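Local coordinates for fatty acid metabolism regulator protein (Bacillus subtilis, PDB 1VI0) that represses transcription of genes for fatty acid transport and beta-oxidation, and is specifically inhibited from binding DNA by long-chain fatty acyl-CoA, at residues 38-42 with 43-47; 143-146 with 147-151; 183-186 with 187-191. One frame throughout, in Å; residues are numbered along the deposited sequence. Where two conformers were deposited one is given.

Interaction 1 (38-42 with 43-47); sequences AGVAD and GTIYL
Val-40 and Ile-45 meet on the inner side of the turn of the predicted helix-turn-helix, the DNA-binding motif of the TetR family. CG2 of Val-40 lies 3.8 Å from CD1 of Ile-45, the two side chains crossing at about a right angle. Ile-45 CG1 stands beside its own backbone N (chi1 -57°), and the second torsion brings CD1 to Val-40. The start of the helix is held by backbone bonds: Ala-41 is the N-cap residue, and its O takes the N-H of Thr-44 at 2.8 Å, from above the carbonyl plane. Asp-42 O then receives Ile-45 N at 3.0 Å and, weakly, Tyr-46 N.

Away from this pair the contact is looser. A water accepts the N-H of Ala-41 at 2.7 Å and also bonds OG1 of Thr-44, 2.9 Å away, so the cap residue and the first helical turn are linked through solvent. Separately, the exposed Tyr-46 passes its CD2 3.5 Å from Asp-42 O. Before the turn, Gly-39 ends helix 31-38 in a Schellman motif. Ile-45, the buried residue here, packs on Val-31 of helix 31-38 and Ile-13 of helix 9-24, while the Asp-42 side chain rests on Ser-32 and Ala-35.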
ATOM      1  N   ALA A  38      10.103  23.118  15.681  1.00 34.22           N
ATOM      2  CA  ALA A  38      10.538  24.119  14.737  1.00 33.12           C
ATOM      3  C   ALA A  38      11.105  25.374  15.426  1.00 36.06           C
ATOM      4  O   ALA A  38      11.539  26.284  14.717  1.00 36.48           O
ATOM      5  CB  ALA A  38       9.459  24.533  13.749  1.00 32.50           C
ATOM      6  N   GLY A  39      10.949  25.503  16.722  1.00 37.76           N
ATOM      7  CA  GLY A  39      11.487  26.647  17.456  1.00 40.72           C
ATOM      8  C   GLY A  39      10.639  27.892  17.377  1.00 41.09           C
ATOM      9  O   GLY A  39      11.150  29.009  17.603  1.00 43.90           O
ATOM     10  N   VAL A  40       9.383  27.767  17.014  1.00 41.47           N
ATOM     11  CA  VAL A  40       8.439  28.876  16.870  1.00 39.42           C
ATOM     12  C   VAL A  40       7.332  28.732  17.906  1.00 38.01           C
ATOM     13  O   VAL A  40       7.323  27.768  18.695  1.00 40.06           O
ATOM     14  CB  VAL A  40       7.819  28.877  15.463  1.00 38.50           C
ATOM     15  CG1 VAL A  40       8.876  29.021  14.380  1.00 39.37           C
ATOM     16  CG2 VAL A  40       7.013  27.589  15.254  1.00 36.91           C
ATOM     17  N   ALA A  41       6.456  29.722  18.036  1.00 36.45           N
ATOM     18  CA  ALA A  41       5.369  29.609  19.026  1.00 35.15           C
ATOM     19  C   ALA A  41       4.137  28.968  18.410  1.00 34.07           C
ATOM     20  O   ALA A  41       3.942  29.046  17.186  1.00 34.62           O
ATOM     21  CB  ALA A  41       5.049  30.987  19.590  1.00 36.76           C
ATOM     22  N   ASP A  42       3.254  28.366  19.199  1.00 34.59           N
ATOM     23  CA  ASP A  42       2.064  27.724  18.652  1.00 35.51           C
ATOM     24  C   ASP A  42       1.319  28.591  17.645  1.00 35.42           C
ATOM     25  O   ASP A  42       0.875  28.110  16.580  1.00 34.42           O
ATOM     26  CB  ASP A  42       1.085  27.306  19.745  1.00 37.35           C
ATOM     27  CG  ASP A  42       1.512  26.137  20.583  1.00 40.44           C
ATOM     28  OD1 ASP A  42       0.642  25.584  21.319  1.00 42.17           O
ATOM     29  OD2 ASP A  42       2.697  25.747  20.573  1.00 41.32           O
ATOM     30  N   GLY A  43       1.120  29.861  18.009  1.00 33.99           N
ATOM     31  CA  GLY A  43       0.425  30.822  17.188  1.00 33.15           C
ATOM     32  C   GLY A  43       1.038  31.013  15.829  1.00 32.16           C
ATOM     33  O   GLY A  43       0.333  31.413  14.884  1.00 31.83           O
ATOM     34  N   THR A  44       2.346  30.797  15.667  1.00 31.99           N
ATOM     35  CA  THR A  44       2.944  30.930  14.333  1.00 30.88           C
ATOM     36  C   THR A  44       2.603  29.724  13.447  1.00 27.86           C
ATOM     37  O   THR A  44       2.482  29.919  12.228  1.00 31.19           O
ATOM     38  CB  THR A  44       4.461  31.109  14.375  1.00 32.72           C
ATOM     39  OG1 THR A  44       4.776  32.286  15.170  1.00 34.83           O
ATOM     40  CG2 THR A  44       5.022  31.330  12.973  1.00 35.52           C
ATOM     41  N   ILE A  45       2.308  28.587  14.026  1.00 29.43           N
ATOM     42  CA  ILE A  45       1.882  27.418  13.232  1.00 28.43           C
ATOM     43  C   ILE A  45       0.533  27.712  12.593  1.00 27.57           C
ATOM     44  O   ILE A  45       0.295  27.591  11.397  1.00 28.53           O
ATOM     45  CB  ILE A  45       1.733  26.163  14.104  1.00 31.05           C
ATOM     46  CG1 ILE A  45       2.992  25.794  14.858  1.00 33.93           C
ATOM     47  CG2 ILE A  45       1.271  24.993  13.231  1.00 28.99           C
ATOM     48  CD1 ILE A  45       4.166  25.505  13.930  1.00 39.97           C
ATOM     49  N   TYR A  46      -0.398  28.216  13.425  1.00 27.72           N
ATOM     50  CA  TYR A  46      -1.728  28.565  12.997  1.00 27.53           C
ATOM     51  C   TYR A  46      -1.786  29.711  12.026  1.00 25.16           C
ATOM     52  O   TYR A  46      -2.644  29.825  11.154  1.00 27.37           O
ATOM     53  CB  TYR A  46      -2.639  28.843  14.211  1.00 26.19           C
ATOM     54  CG  TYR A  46      -2.910  27.579  14.982  1.00 25.26           C
ATOM     55  CD1 TYR A  46      -3.517  26.488  14.370  1.00 25.76           C
ATOM     56  CD2 TYR A  46      -2.525  27.495  16.325  1.00 27.85           C
ATOM     57  CE1 TYR A  46      -3.746  25.330  15.105  1.00 24.38           C
ATOM     58  CE2 TYR A  46      -2.750  26.342  17.049  1.00 27.48           C
ATOM     59  CZ  TYR A  46      -3.367  25.276  16.426  1.00 24.80           C
ATOM     60  OH  TYR A  46      -3.631  24.156  17.156  1.00 28.84           O
ATOM     61  N   LEU A  47      -0.775  30.591  12.065  1.00 26.87           N
ATOM     62  CA  LEU A  47      -0.716  31.657  11.053  1.00 30.15           C
ATOM     63  C   LEU A  47      -0.617  31.031   9.671  1.00 30.34           C
ATOM     64  O   LEU A  47      -1.129  31.570   8.703  1.00 29.59           O
ATOM     65  CB  LEU A  47       0.474  32.536  11.378  1.00 32.46           C
ATOM     66  CG  LEU A  47       0.701  33.875  10.722  1.00 36.97           C
ATOM     67  CD1 LEU A  47       1.639  33.718   9.532  1.00 38.98           C
ATOM     68  CD2 LEU A  47      -0.562  34.605  10.314  1.00 34.46           C
TER
HETATM   69  O   HOH W   1       7.218  31.869  16.672  1.00 44.21           O

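Interaction 2 (143-146 with 147-151); sequences GEIK and EGLDV
Apolar packing between Ile-145 and Leu-149 closes one side of the loop joining helices 115-141 and 151-171. A single methyl, CG2 of Ile-145, touches both methyls of the leucine, 3.8 Å from Leu-149 CD1 and 4.0 Å from Leu-149 CD2. Leu-149 turns its CB toward the preceding strip of chain, and chi1 of 168° carries CG away from its own backbone N, presenting the forked end to that methyl. Ile-193 of the second subunit packs on both side chains, and Ile-140 of helix 115-141 touches Ile-145 as well.

The backbone bond beneath this pair is that of a type II beta turn, Lys-146 to Leu-149. Leu-149 N donates to Lys-146 O over 3.3 Å, arriving above the carbonyl plane with an N-H...O angle of 154°. Gly-148 takes the third position with a positive phi of 88°, where a CB would press on the carbonyl oxygen of Glu-147.

Among the charged side chains, Lys-146 bends back along the turn: its CG sits 3.4 Å from Glu-147 O, and NZ stops 4.0 Å from that same oxygen. At the ends of the loop, carboxylates meet backbone N-H groups. Glu-144 binds Ala-81 N and Lys-82 N at the start of helix 81-97, and Asp-150, the N-cap of helix 151-171, caps Leu-153 N.

The chemistry thus divides the loop: backbone and apolar contacts define the turn, whereas the carboxylates of Glu-144 and Asp-150 bind N-H groups at helix starts, where the helix dipole would probably favour their negative charge.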
ATOM      1  N   GLY A 143       3.680   2.278 -30.082  1.00 22.59           N
ATOM      2  CA  GLY A 143       3.783   0.825 -30.316  1.00 22.68           C
ATOM      3  C   GLY A 143       4.779   0.191 -29.361  1.00 21.80           C
ATOM      4  O   GLY A 143       5.103  -1.021 -29.498  1.00 24.49           O
ATOM      5  N   GLU A 144       5.186   0.877 -28.303  1.00 21.34           N
ATOM      6  CA  GLU A 144       6.131   0.260 -27.324  1.00 21.52           C
ATOM      7  C   GLU A 144       5.401  -0.520 -26.251  1.00 23.59           C
ATOM      8  O   GLU A 144       6.035  -1.347 -25.525  1.00 24.12           O
ATOM      9  CB  GLU A 144       6.950   1.343 -26.612  1.00 20.30           C
ATOM     10  CG  GLU A 144       7.923   0.792 -25.570  0.50 21.99           C
ATOM     11  CD  GLU A 144       8.631   1.875 -24.793  0.50 21.24           C
ATOM     12  OE1 GLU A 144       8.345   3.057 -25.073  0.50 25.35           O
ATOM     13  OE2 GLU A 144       9.430   1.563 -23.889  0.50 14.07           O
ATOM     14  N   ILE A 145       4.118  -0.322 -26.053  1.00 21.66           N
ATOM     15  CA  ILE A 145       3.379  -0.945 -24.937  1.00 21.64           C
ATOM     16  C   ILE A 145       2.501  -2.068 -25.437  1.00 23.88           C
ATOM     17  O   ILE A 145       1.918  -1.985 -26.511  1.00 22.32           O
ATOM     18  CB  ILE A 145       2.537   0.126 -24.214  1.00 21.75           C
ATOM     19  CG1 ILE A 145       3.428   1.143 -23.528  1.00 19.92           C
ATOM     20  CG2 ILE A 145       1.555  -0.475 -23.215  1.00 22.48           C
ATOM     21  CD1 ILE A 145       4.460   0.619 -22.591  1.00 23.66           C
ATOM     22  N   LYS A 146       2.416  -3.142 -24.662  1.00 23.49           N
ATOM     23  CA  LYS A 146       1.688  -4.347 -25.024  1.00 26.26           C
ATOM     24  C   LYS A 146       0.253  -4.050 -25.442  1.00 26.14           C
ATOM     25  O   LYS A 146      -0.482  -3.394 -24.695  1.00 24.16           O
ATOM     26  CB  LYS A 146       1.620  -5.249 -23.768  1.00 29.95           C
ATOM     27  CG  LYS A 146       0.802  -6.493 -23.957  1.00 34.11           C
ATOM     28  CD  LYS A 146       1.619  -7.764 -23.808  1.00 34.99           C
ATOM     29  CE  LYS A 146       0.810  -8.834 -23.113  1.00 33.06           C
ATOM     30  NZ  LYS A 146      -0.365  -9.264 -23.919  1.00 39.84           N
ATOM     31  N   GLU A 147      -0.174  -4.618 -26.562  1.00 28.12           N
ATOM     32  CA  GLU A 147      -1.567  -4.431 -26.978  1.00 25.80           C
ATOM     33  C   GLU A 147      -2.501  -5.018 -25.953  1.00 23.07           C
ATOM     34  O   GLU A 147      -2.254  -6.058 -25.314  1.00 24.34           O
ATOM     35  CB  GLU A 147      -1.800  -5.032 -28.352  1.00 35.09           C
ATOM     36  CG  GLU A 147      -2.998  -4.487 -29.100  1.00 41.28           C
ATOM     37  CD  GLU A 147      -3.630  -5.493 -30.043  1.00 48.81           C
ATOM     38  OE1 GLU A 147      -2.875  -6.302 -30.642  1.00 49.31           O
ATOM     39  OE2 GLU A 147      -4.885  -5.468 -30.203  1.00 49.46           O
ATOM     40  N   GLY A 148      -3.620  -4.342 -25.700  1.00 22.12           N
ATOM     41  CA  GLY A 148      -4.607  -4.860 -24.756  1.00 23.62           C
ATOM     42  C   GLY A 148      -4.374  -4.466 -23.309  1.00 24.96           C
ATOM     43  O   GLY A 148      -5.216  -4.771 -22.435  1.00 27.74           O
ATOM     44  N   LEU A 149      -3.254  -3.795 -23.042  1.00 24.17           N
ATOM     45  CA  LEU A 149      -2.954  -3.341 -21.680  1.00 24.02           C
ATOM     46  C   LEU A 149      -3.927  -2.223 -21.269  1.00 24.14           C
ATOM     47  O   LEU A 149      -4.310  -1.363 -22.091  1.00 25.06           O
ATOM     48  CB  LEU A 149      -1.533  -2.837 -21.633  1.00 26.21           C
ATOM     49  CG  LEU A 149      -1.129  -2.073 -20.375  1.00 24.60           C
ATOM     50  CD1 LEU A 149       0.357  -2.244 -20.110  1.00 25.14           C
ATOM     51  CD2 LEU A 149      -1.444  -0.576 -20.531  1.00 20.80           C
ATOM     52  N   ASP A 150      -4.486  -2.342 -20.080  1.00 22.74           N
ATOM     53  CA  ASP A 150      -5.390  -1.369 -19.495  1.00 20.57           C
ATOM     54  C   ASP A 150      -4.585  -0.330 -18.728  1.00 21.72           C
ATOM     55  O   ASP A 150      -3.881  -0.673 -17.739  1.00 17.56           O
ATOM     56  CB  ASP A 150      -6.410  -2.016 -18.561  1.00 24.80           C
ATOM     57  CG  ASP A 150      -7.414  -1.001 -18.048  1.00 25.99           C
ATOM     58  OD1 ASP A 150      -7.240  -0.455 -16.936  1.00 26.15           O
ATOM     59  OD2 ASP A 150      -8.370  -0.651 -18.813  1.00 26.46           O
ATOM     60  N   VAL A 151      -4.643   0.921 -19.100  1.00 20.42           N
ATOM     61  CA  VAL A 151      -3.893   1.989 -18.487  1.00 18.44           C
ATOM     62  C   VAL A 151      -4.106   2.093 -16.992  1.00 18.03           C
ATOM     63  O   VAL A 151      -3.126   2.238 -16.250  1.00 18.21           O
ATOM     64  CB  VAL A 151      -4.088   3.316 -19.223  1.00 18.75           C
ATOM     65  CG1 VAL A 151      -3.413   4.451 -18.476  1.00 20.95           C
ATOM     66  CG2 VAL A 151      -3.546   3.239 -20.648  1.00 21.09           C
TER

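Interaction 3 (183-186 with 187-191); sequences NSVL and ELLVS
The backbone from Asn-183 to Ser-191 is the regular alpha-helix 182-191 of the TetR-family C-terminal domain, with i to i+4 bonds running from Glu-187 N to Asn-183 O (2.9 Å) through to Val-190 N to Leu-186 O (2.9 Å).

Two apolar pairs, the members of each one turn apart, follow the buried faces. Leu-186 and Val-190 lie side by side and point the same way, with CD1 of the leucine 3.8 Å from CG2 of the valine. CG2 of Val-190, standing beside its own backbone N, faces back over the preceding turn and also lies 3.3 Å from Leu-186 O. The Val-185 and Leu-189 pair is looser, at 4.2 Å between Val-185 CG1 and Leu-189 CD1.

These pairs fit against different neighbours. Leu-186 lies on Ala-86 and Ile-89 of helix 81-97, while Val-185 and Leu-189 share Thr-161 of helix 151-171. Leu-188 packs on Met-157 of the second subunit, placing this helix in the dimer interface.

The polar pair, Asn-183 and Glu-187, also runs side by side, its amide and carboxylate planes 59° apart. Glu-187 OE2 forms a salt bridge with NZ of Lys-82 on helix 81-97, which gives the carboxylate a partner beyond its own helix. One water bridges the pair, giving a hydrogen to Asn-183 OD1 at 2.9 Å and another to Glu-187 OE2 at 2.5 Å, a notably short distance.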
ATOM      1  N   ASN A 183      16.803  -0.702 -11.255  1.00 17.39           N
ATOM      2  CA  ASN A 183      16.718  -1.362 -12.551  1.00 18.28           C
ATOM      3  C   ASN A 183      16.001  -2.683 -12.529  1.00 16.39           C
ATOM      4  O   ASN A 183      15.294  -3.052 -13.472  1.00 17.94           O
ATOM      5  CB  ASN A 183      18.142  -1.561 -13.121  1.00 18.25           C
ATOM      6  CG  ASN A 183      18.161  -1.997 -14.560  1.00 20.79           C
ATOM      7  OD1 ASN A 183      17.850  -1.151 -15.439  1.00 24.99           O
ATOM      8  ND2 ASN A 183      18.539  -3.213 -14.865  1.00 20.86           N
ATOM      9  N   SER A 184      16.136  -3.503 -11.458  1.00 16.06           N
ATOM     10  CA  SER A 184      15.530  -4.794 -11.411  1.00 15.74           C
ATOM     11  C   SER A 184      13.996  -4.690 -11.251  1.00 14.91           C
ATOM     12  O   SER A 184      13.277  -5.428 -11.888  1.00 15.97           O
ATOM     13  CB  SER A 184      16.100  -5.684 -10.298  1.00 15.91           C
ATOM     14  OG  SER A 184      17.482  -5.911 -10.679  1.00 18.04           O
ATOM     15  N   VAL A 185      13.629  -3.586 -10.594  1.00 16.33           N
ATOM     16  CA  VAL A 185      12.169  -3.310 -10.408  1.00 17.55           C
ATOM     17  C   VAL A 185      11.596  -2.917 -11.788  1.00 14.69           C
ATOM     18  O   VAL A 185      10.623  -3.533 -12.230  1.00 16.97           O
ATOM     19  CB  VAL A 185      11.985  -2.182  -9.411  1.00 17.58           C
ATOM     20  CG1 VAL A 185      10.466  -1.849  -9.402  1.00 16.30           C
ATOM     21  CG2 VAL A 185      12.319  -2.677  -7.985  1.00 14.73           C
ATOM     22  N   LEU A 186      12.300  -2.009 -12.440  1.00 16.23           N
ATOM     23  CA  LEU A 186      11.933  -1.693 -13.858  1.00 16.74           C
ATOM     24  C   LEU A 186      11.782  -2.911 -14.711  1.00 18.05           C
ATOM     25  O   LEU A 186      10.743  -3.110 -15.409  1.00 17.39           O
ATOM     26  CB  LEU A 186      13.053  -0.782 -14.432  1.00 16.20           C
ATOM     27  CG  LEU A 186      12.895  -0.540 -15.934  1.00 16.78           C
ATOM     28  CD1 LEU A 186      11.699   0.397 -16.237  1.00 17.94           C
ATOM     29  CD2 LEU A 186      14.167   0.111 -16.455  1.00 20.26           C
ATOM     30  N   GLU A 187      12.780  -3.854 -14.771  1.00 16.43           N
ATOM     31  CA  GLU A 187      12.686  -5.017 -15.618  1.00 18.74           C
ATOM     32  C   GLU A 187      11.520  -5.942 -15.287  1.00 15.69           C
ATOM     33  O   GLU A 187      10.919  -6.570 -16.199  1.00 16.95           O
ATOM     34  CB  GLU A 187      14.045  -5.746 -15.654  1.00 22.28           C
ATOM     35  CG  GLU A 187      15.128  -4.911 -16.374  1.00 28.83           C
ATOM     36  CD  GLU A 187      14.758  -4.655 -17.838  1.00 31.31           C
ATOM     37  OE1 GLU A 187      13.918  -5.374 -18.401  1.00 36.32           O
ATOM     38  OE2 GLU A 187      15.356  -3.735 -18.438  1.00 37.53           O
ATOM     39  N   LEU A 188      11.172  -6.062 -14.011  1.00 15.38           N
ATOM     40  CA  LEU A 188      10.040  -6.841 -13.568  1.00 12.69           C
ATOM     41  C   LEU A 188       8.746  -6.208 -14.148  1.00 15.14           C
ATOM     42  O   LEU A 188       7.933  -6.998 -14.648  1.00 17.70           O
ATOM     43  CB  LEU A 188       9.902  -6.857 -12.027  1.00 18.33           C
ATOM     44  CG  LEU A 188      10.932  -7.900 -11.389  1.00 15.49           C
ATOM     45  CD1 LEU A 188      11.147  -7.617  -9.958  1.00 25.06           C
ATOM     46  CD2 LEU A 188      10.350  -9.284 -11.674  1.00 23.49           C
ATOM     47  N   LEU A 189       8.610  -4.898 -14.136  1.00 16.17           N
ATOM     48  CA  LEU A 189       7.398  -4.230 -14.670  1.00 14.61           C
ATOM     49  C   LEU A 189       7.343  -4.349 -16.194  1.00 17.77           C
ATOM     50  O   LEU A 189       6.271  -4.612 -16.768  1.00 17.49           O
ATOM     51  CB  LEU A 189       7.391  -2.752 -14.242  1.00 15.77           C
ATOM     52  CG  LEU A 189       7.190  -2.496 -12.711  1.00 17.25           C
ATOM     53  CD1 LEU A 189       7.481  -1.094 -12.327  1.00 17.55           C
ATOM     54  CD2 LEU A 189       5.755  -2.906 -12.336  1.00 18.01           C
ATOM     55  N   VAL A 190       8.486  -4.270 -16.860  1.00 17.61           N
ATOM     56  CA  VAL A 190       8.614  -4.309 -18.299  1.00 17.23           C
ATOM     57  C   VAL A 190       8.336  -5.674 -18.873  1.00 18.57           C
ATOM     58  O   VAL A 190       7.598  -5.756 -19.847  1.00 19.40           O
ATOM     59  CB  VAL A 190       9.969  -3.709 -18.753  1.00 19.63           C
ATOM     60  CG1 VAL A 190      10.223  -4.056 -20.217  1.00 21.76           C
ATOM     61  CG2 VAL A 190      10.016  -2.231 -18.484  1.00 20.08           C
ATOM     62  N   SER A 191       8.825  -6.770 -18.276  1.00 17.91           N
ATOM     63  CA  SER A 191       8.705  -8.109 -18.837  1.00 18.69           C
ATOM     64  C   SER A 191       7.958  -9.099 -17.973  1.00 20.25           C
ATOM     65  O   SER A 191       7.739 -10.237 -18.457  1.00 21.54           O
ATOM     66  CB  SER A 191      10.117  -8.696 -19.149  1.00 21.12           C
ATOM     67  OG  SER A 191      10.804  -7.816 -20.038  1.00 26.45           O
TER
HETATM   68  O   HOH W   2      17.011  -1.857 -18.117  1.00 29.57           O

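How the interactions relate
Interaction 1 is a surface contact in the DNA-binding part, its centre about 45 Å from that of interaction 3 and about 50 Å from that of interaction 2, on the opposite side of the chain's centre. Interactions 2 and 3 share the C-terminal region, their centres about 16 Å apart, and both touch the second subunit. Of these, 143-151 is a surface loop; the contact within 183-191 is largely buried, with a polar edge. Helix 81-97 relates them: Glu-144 binds its first backbone N-H groups, and Glu-187 and Leu-186 meet its side chains. Regular helical bonding and apolar pairs dominate interaction 3; each of the other two sets one small apolar pair beside turn or cap geometry.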